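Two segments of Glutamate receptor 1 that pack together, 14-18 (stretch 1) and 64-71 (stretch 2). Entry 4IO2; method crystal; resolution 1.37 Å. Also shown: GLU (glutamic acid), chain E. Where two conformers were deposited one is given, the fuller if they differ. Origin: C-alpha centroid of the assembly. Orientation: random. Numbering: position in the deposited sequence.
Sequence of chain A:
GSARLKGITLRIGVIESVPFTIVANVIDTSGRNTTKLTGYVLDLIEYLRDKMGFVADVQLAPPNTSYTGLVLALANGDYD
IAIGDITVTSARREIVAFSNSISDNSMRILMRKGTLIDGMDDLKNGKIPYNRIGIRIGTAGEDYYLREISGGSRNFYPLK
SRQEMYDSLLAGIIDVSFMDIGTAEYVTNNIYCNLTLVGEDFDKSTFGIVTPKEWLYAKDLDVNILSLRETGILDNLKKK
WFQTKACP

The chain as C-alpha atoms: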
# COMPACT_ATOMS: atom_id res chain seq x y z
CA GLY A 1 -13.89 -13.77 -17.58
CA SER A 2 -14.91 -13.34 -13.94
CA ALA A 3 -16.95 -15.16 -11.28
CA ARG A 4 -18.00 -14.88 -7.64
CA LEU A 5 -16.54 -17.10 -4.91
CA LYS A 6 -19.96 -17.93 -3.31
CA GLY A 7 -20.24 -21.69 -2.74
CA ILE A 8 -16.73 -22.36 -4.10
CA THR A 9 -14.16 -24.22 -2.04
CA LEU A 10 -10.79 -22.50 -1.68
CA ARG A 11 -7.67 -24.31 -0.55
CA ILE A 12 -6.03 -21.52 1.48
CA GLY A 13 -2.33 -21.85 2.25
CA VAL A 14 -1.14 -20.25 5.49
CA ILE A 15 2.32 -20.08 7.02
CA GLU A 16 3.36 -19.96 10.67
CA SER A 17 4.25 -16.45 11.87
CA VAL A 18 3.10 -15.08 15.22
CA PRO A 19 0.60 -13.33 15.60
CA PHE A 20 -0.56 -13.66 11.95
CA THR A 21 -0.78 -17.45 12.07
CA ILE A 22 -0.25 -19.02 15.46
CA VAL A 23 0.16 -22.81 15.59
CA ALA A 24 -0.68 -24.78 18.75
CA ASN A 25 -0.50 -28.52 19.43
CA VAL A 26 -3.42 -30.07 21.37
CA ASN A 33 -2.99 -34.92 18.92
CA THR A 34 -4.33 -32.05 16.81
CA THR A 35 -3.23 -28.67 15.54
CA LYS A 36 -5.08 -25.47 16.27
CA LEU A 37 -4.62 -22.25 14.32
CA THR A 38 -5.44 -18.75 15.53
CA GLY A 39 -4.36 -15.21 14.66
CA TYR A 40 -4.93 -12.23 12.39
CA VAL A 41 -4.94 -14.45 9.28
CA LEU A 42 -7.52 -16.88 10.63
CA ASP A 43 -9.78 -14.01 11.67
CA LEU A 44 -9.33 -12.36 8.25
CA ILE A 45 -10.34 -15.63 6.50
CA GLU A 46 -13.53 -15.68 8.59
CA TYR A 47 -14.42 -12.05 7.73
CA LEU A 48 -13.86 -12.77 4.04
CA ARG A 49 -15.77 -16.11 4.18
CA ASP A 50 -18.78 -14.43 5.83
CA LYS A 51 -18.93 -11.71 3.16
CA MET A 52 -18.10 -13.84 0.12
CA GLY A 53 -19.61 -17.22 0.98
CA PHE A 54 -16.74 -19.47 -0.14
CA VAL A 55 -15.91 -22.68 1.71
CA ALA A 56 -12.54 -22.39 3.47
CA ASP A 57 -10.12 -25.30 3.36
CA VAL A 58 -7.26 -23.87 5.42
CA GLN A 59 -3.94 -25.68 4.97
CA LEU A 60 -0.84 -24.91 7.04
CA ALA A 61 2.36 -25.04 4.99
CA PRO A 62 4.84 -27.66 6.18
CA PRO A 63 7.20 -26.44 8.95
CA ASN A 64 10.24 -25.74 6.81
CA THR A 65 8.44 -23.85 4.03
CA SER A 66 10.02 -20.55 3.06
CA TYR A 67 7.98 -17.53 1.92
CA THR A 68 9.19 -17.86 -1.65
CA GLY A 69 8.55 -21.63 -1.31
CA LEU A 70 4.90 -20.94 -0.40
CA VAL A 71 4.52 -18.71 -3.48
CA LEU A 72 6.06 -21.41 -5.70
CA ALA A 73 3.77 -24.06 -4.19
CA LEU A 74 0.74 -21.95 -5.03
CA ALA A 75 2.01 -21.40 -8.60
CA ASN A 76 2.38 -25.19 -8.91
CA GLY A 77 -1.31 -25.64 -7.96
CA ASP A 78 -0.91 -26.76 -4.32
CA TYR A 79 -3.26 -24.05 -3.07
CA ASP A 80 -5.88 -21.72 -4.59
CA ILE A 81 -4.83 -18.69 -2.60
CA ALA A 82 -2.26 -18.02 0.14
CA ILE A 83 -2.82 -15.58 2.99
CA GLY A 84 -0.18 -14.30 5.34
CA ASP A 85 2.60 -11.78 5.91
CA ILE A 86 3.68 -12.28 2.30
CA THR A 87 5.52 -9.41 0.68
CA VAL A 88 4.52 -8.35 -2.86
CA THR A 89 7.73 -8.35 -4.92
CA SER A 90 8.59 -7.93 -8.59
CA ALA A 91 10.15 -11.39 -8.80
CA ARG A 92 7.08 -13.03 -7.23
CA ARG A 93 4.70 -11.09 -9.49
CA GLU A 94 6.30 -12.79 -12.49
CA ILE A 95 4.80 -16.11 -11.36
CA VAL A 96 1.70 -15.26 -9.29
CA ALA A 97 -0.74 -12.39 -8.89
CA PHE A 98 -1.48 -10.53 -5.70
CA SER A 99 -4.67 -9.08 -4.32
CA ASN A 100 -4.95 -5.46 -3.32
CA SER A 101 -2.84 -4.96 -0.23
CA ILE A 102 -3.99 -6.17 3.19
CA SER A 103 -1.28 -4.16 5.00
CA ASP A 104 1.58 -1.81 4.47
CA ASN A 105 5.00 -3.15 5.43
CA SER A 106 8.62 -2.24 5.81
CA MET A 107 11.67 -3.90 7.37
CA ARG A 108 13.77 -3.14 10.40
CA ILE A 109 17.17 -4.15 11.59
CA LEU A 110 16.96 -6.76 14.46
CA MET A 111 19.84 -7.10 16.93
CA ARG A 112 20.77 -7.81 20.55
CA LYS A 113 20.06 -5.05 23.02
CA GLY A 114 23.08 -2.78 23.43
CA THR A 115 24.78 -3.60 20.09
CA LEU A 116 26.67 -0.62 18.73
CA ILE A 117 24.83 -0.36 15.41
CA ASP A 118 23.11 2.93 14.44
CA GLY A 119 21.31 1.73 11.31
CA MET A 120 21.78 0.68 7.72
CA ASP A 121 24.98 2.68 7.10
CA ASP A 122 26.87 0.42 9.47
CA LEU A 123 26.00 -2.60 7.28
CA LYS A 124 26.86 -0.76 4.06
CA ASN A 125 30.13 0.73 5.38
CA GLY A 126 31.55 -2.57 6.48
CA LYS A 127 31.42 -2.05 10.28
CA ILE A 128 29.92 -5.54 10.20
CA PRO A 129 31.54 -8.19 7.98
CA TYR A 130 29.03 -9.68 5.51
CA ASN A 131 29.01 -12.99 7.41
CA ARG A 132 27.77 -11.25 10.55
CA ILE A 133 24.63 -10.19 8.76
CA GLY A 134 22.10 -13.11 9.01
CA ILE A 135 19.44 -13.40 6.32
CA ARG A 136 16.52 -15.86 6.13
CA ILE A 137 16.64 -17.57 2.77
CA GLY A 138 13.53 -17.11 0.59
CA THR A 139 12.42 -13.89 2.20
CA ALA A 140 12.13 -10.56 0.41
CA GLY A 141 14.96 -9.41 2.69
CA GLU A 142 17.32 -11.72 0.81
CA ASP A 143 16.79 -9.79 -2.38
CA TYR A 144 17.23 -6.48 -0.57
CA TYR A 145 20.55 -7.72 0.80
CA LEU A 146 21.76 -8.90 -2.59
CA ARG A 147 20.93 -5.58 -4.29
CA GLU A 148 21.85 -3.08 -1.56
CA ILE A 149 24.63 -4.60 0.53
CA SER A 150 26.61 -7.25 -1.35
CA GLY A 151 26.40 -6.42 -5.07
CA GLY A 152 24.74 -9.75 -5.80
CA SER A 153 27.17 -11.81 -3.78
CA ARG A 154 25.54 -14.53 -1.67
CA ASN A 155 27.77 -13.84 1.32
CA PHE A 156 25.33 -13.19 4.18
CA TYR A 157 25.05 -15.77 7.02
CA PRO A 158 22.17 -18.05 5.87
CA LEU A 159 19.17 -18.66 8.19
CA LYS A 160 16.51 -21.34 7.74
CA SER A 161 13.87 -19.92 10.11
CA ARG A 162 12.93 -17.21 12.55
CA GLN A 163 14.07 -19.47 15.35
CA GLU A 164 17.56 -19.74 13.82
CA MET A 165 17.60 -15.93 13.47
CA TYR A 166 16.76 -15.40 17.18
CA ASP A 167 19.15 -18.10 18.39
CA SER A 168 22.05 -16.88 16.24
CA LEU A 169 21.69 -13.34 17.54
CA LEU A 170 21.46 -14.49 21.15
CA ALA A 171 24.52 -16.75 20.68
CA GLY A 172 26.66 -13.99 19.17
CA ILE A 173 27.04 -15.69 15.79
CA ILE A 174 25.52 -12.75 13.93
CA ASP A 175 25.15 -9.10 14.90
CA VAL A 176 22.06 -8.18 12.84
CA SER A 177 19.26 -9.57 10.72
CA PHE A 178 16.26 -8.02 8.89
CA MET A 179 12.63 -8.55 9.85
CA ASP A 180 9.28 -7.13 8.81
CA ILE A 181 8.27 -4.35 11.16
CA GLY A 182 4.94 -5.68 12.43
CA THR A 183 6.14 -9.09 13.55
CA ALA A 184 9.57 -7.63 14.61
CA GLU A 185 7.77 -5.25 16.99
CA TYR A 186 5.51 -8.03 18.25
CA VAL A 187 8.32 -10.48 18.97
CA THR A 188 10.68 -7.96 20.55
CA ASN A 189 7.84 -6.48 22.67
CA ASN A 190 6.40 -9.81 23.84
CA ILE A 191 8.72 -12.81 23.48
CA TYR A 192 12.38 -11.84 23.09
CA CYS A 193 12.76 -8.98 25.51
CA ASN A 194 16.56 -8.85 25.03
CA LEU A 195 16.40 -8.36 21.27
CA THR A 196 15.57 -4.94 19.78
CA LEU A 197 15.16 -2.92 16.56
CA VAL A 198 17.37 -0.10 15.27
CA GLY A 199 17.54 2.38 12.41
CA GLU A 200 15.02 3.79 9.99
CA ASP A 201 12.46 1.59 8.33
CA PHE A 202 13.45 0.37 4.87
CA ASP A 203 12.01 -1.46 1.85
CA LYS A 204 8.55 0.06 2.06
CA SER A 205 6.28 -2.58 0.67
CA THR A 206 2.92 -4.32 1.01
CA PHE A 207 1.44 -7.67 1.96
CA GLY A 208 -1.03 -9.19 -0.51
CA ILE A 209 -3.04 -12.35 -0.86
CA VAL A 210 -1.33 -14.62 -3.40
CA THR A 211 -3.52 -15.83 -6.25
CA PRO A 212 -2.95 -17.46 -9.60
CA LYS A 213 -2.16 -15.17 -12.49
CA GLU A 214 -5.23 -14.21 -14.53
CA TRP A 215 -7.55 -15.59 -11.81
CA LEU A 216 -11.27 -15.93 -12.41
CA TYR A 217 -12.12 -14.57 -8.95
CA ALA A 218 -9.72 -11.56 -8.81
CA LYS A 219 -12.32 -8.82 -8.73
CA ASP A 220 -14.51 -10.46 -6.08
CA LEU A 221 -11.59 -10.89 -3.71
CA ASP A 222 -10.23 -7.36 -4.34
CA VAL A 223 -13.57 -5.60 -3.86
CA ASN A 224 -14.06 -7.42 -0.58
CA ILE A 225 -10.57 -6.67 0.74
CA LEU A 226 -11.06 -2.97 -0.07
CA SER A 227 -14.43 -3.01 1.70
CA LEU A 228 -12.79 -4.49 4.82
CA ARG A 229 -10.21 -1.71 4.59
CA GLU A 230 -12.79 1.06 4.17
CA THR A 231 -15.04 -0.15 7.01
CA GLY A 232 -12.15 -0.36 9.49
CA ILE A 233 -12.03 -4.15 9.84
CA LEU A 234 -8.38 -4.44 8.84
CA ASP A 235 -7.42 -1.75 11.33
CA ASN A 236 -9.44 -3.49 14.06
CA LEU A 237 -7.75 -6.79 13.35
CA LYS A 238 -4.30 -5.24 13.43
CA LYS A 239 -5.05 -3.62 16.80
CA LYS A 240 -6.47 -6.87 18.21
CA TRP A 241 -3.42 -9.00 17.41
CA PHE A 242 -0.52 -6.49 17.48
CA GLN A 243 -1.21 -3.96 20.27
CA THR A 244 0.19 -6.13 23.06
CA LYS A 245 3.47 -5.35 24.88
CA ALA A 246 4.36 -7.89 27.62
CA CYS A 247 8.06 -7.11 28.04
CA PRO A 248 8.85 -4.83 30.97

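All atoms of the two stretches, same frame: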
# COMPACT_ATOMS: atom_id res chain seq x y z
N VAL A 14 -1.58 -21.16 4.44
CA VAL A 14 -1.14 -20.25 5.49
C VAL A 14 0.21 -20.71 5.97
O VAL A 14 0.63 -21.84 5.70
CB VAL A 14 -2.17 -20.13 6.65
CG1 VAL A 14 -3.53 -19.59 6.17
CG2 VAL A 14 -2.39 -21.42 7.40
N ILE A 15 0.94 -19.81 6.62
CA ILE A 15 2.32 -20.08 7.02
C ILE A 15 2.55 -19.53 8.43
O ILE A 15 2.15 -18.42 8.77
CB ILE A 15 3.31 -19.48 5.98
CG1 ILE A 15 4.75 -19.77 6.32
CG2 ILE A 15 3.10 -17.97 5.73
CD1 ILE A 15 5.74 -19.50 5.20
N GLU A 16 3.17 -20.33 9.28
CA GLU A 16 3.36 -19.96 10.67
C GLU A 16 4.15 -18.65 10.80
O GLU A 16 5.25 -18.52 10.27
CB GLU A 16 4.05 -21.10 11.43
CG GLU A 16 4.21 -20.83 12.93
CD GLU A 16 4.77 -21.98 13.73
OE1 GLU A 16 5.03 -23.05 13.15
OE2 GLU A 16 4.95 -21.81 14.97
N SER A 17 3.61 -17.73 11.59
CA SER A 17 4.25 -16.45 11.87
C SER A 17 3.42 -15.74 12.93
O SER A 17 2.35 -15.23 12.61
CB SER A 17 4.30 -15.58 10.63
OG SER A 17 5.00 -14.40 10.94
N VAL A 18 3.86 -15.72 14.18
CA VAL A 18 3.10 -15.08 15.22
C VAL A 18 3.13 -13.59 15.05
O VAL A 18 4.16 -13.02 14.77
CB VAL A 18 3.53 -15.50 16.66
CG1 VAL A 18 3.48 -16.99 16.81
CG2 VAL A 18 4.95 -14.99 17.06
N ASN A 64 9.04 -26.36 7.35
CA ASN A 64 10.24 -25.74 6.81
C ASN A 64 10.03 -24.82 5.60
O ASN A 64 10.98 -24.25 5.07
CB ASN A 64 11.26 -26.82 6.52
CG ASN A 64 11.73 -27.52 7.80
OD1 ASN A 64 11.79 -26.90 8.88
ND2 ASN A 64 12.05 -28.81 7.69
N THR A 65 8.78 -24.63 5.22
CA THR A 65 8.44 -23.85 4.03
C THR A 65 8.91 -22.41 4.15
O THR A 65 8.62 -21.74 5.13
CB THR A 65 6.92 -23.87 3.79
OG1 THR A 65 6.49 -25.24 3.76
CG2 THR A 65 6.57 -23.18 2.48
N SER A 66 9.60 -21.93 3.12
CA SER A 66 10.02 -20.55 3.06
C SER A 66 8.89 -19.72 2.45
O SER A 66 7.93 -20.28 1.87
CB SER A 66 11.31 -20.41 2.24
OG SER A 66 11.03 -20.63 0.87
N TYR A 67 9.00 -18.40 2.52
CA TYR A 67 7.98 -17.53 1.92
C TYR A 67 8.00 -17.70 0.39
O TYR A 67 6.93 -17.87 -0.22
CB TYR A 67 8.18 -16.08 2.41
CG TYR A 67 7.56 -15.92 3.77
CD1 TYR A 67 8.23 -16.33 4.91
CD2 TYR A 67 6.29 -15.41 3.91
CE1 TYR A 67 7.63 -16.24 6.18
CE2 TYR A 67 5.66 -15.33 5.15
CZ TYR A 67 6.35 -15.74 6.28
OH TYR A 67 5.79 -15.66 7.55
N THR A 68 9.18 -17.65 -0.22
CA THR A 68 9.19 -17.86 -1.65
C THR A 68 8.76 -19.29 -2.00
O THR A 68 8.08 -19.48 -3.02
CB THR A 68 10.52 -17.41 -2.29
OG1 THR A 68 10.60 -15.99 -2.16
CG2 THR A 68 10.52 -17.74 -3.80
N GLY A 69 9.04 -20.25 -1.13
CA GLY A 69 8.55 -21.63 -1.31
C GLY A 69 7.02 -21.74 -1.31
O GLY A 69 6.43 -22.49 -2.12
N LEU A 70 6.36 -20.99 -0.44
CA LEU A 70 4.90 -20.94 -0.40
C LEU A 70 4.35 -20.39 -1.72
O LEU A 70 3.37 -20.94 -2.28
CB LEU A 70 4.44 -20.09 0.79
CG LEU A 70 2.92 -19.93 0.93
CD1 LEU A 70 2.22 -21.24 1.16
CD2 LEU A 70 2.65 -18.97 2.04
N VAL A 71 4.95 -19.30 -2.21
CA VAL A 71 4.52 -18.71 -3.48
C VAL A 71 4.67 -19.74 -4.62
O VAL A 71 3.77 -19.90 -5.44
CB VAL A 71 5.33 -17.43 -3.74
CG1 VAL A 71 5.13 -16.90 -5.13
CG2 VAL A 71 4.97 -16.38 -2.69
N GLU E . 7.19 -10.93 4.44
CA GLU E . 8.43 -11.67 4.16
C GLU E . 8.35 -12.32 2.79
O GLU E . 7.24 -12.39 2.20
CB GLU E . 8.73 -12.74 5.21
CG GLU E . 8.84 -12.26 6.66
CD GLU E . 10.07 -11.41 6.99
OE1 GLU E . 10.94 -11.29 6.13
OE2 GLU E . 10.18 -10.94 8.15
OXT GLU E . 9.41 -12.75 2.27

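No hydrogen bond crosses between the two stretches; they are held by apolar packing centred on Ile15, whose CA-to-CB bond points toward stretch 2. About 259 Å² is buried in all. Asn64 begins stretch 2 out of reach and exposed. Thr65 lies opposite Ile15 in the register, with their CA atoms 7.8 Å apart. Its backbone makes the approach: Ile15 CD1 lies 3.6 Å from Thr65 O. The Ser66 CA-to-CB bond points away from stretch 1, and its side chain caps the helix that follows. Ser66 OG accepts a hydrogen bond from Gly69 N at 2.8 Å, and a short polar side chain suits this position.

Tyr67 starts the helix. Its CA-to-CB bond points sideways, but the ring reaches back to stretch 1. Ile15 CD1 sits over one face, 3.9 Å from the centroid of the Tyr67 ring, in a CH-pi contact. The bound glutamate covers the opposite face with its CB, so the flat ring serves both protein and ligand. At the ring's end, Tyr67 OH comes within 3.4 Å of Ser17 CB, and it is hydrogen-bonded elsewhere in the structure.

Thr68 does not touch stretch 1. Gly69 has no side chain; a CB here would clash with Ser66 OG. The CA-to-CB bond of Leu70 points toward stretch 1, and Leu70 CD2 packs 3.8 Å from Ile15 CG2. Val71 is buried but out of reach.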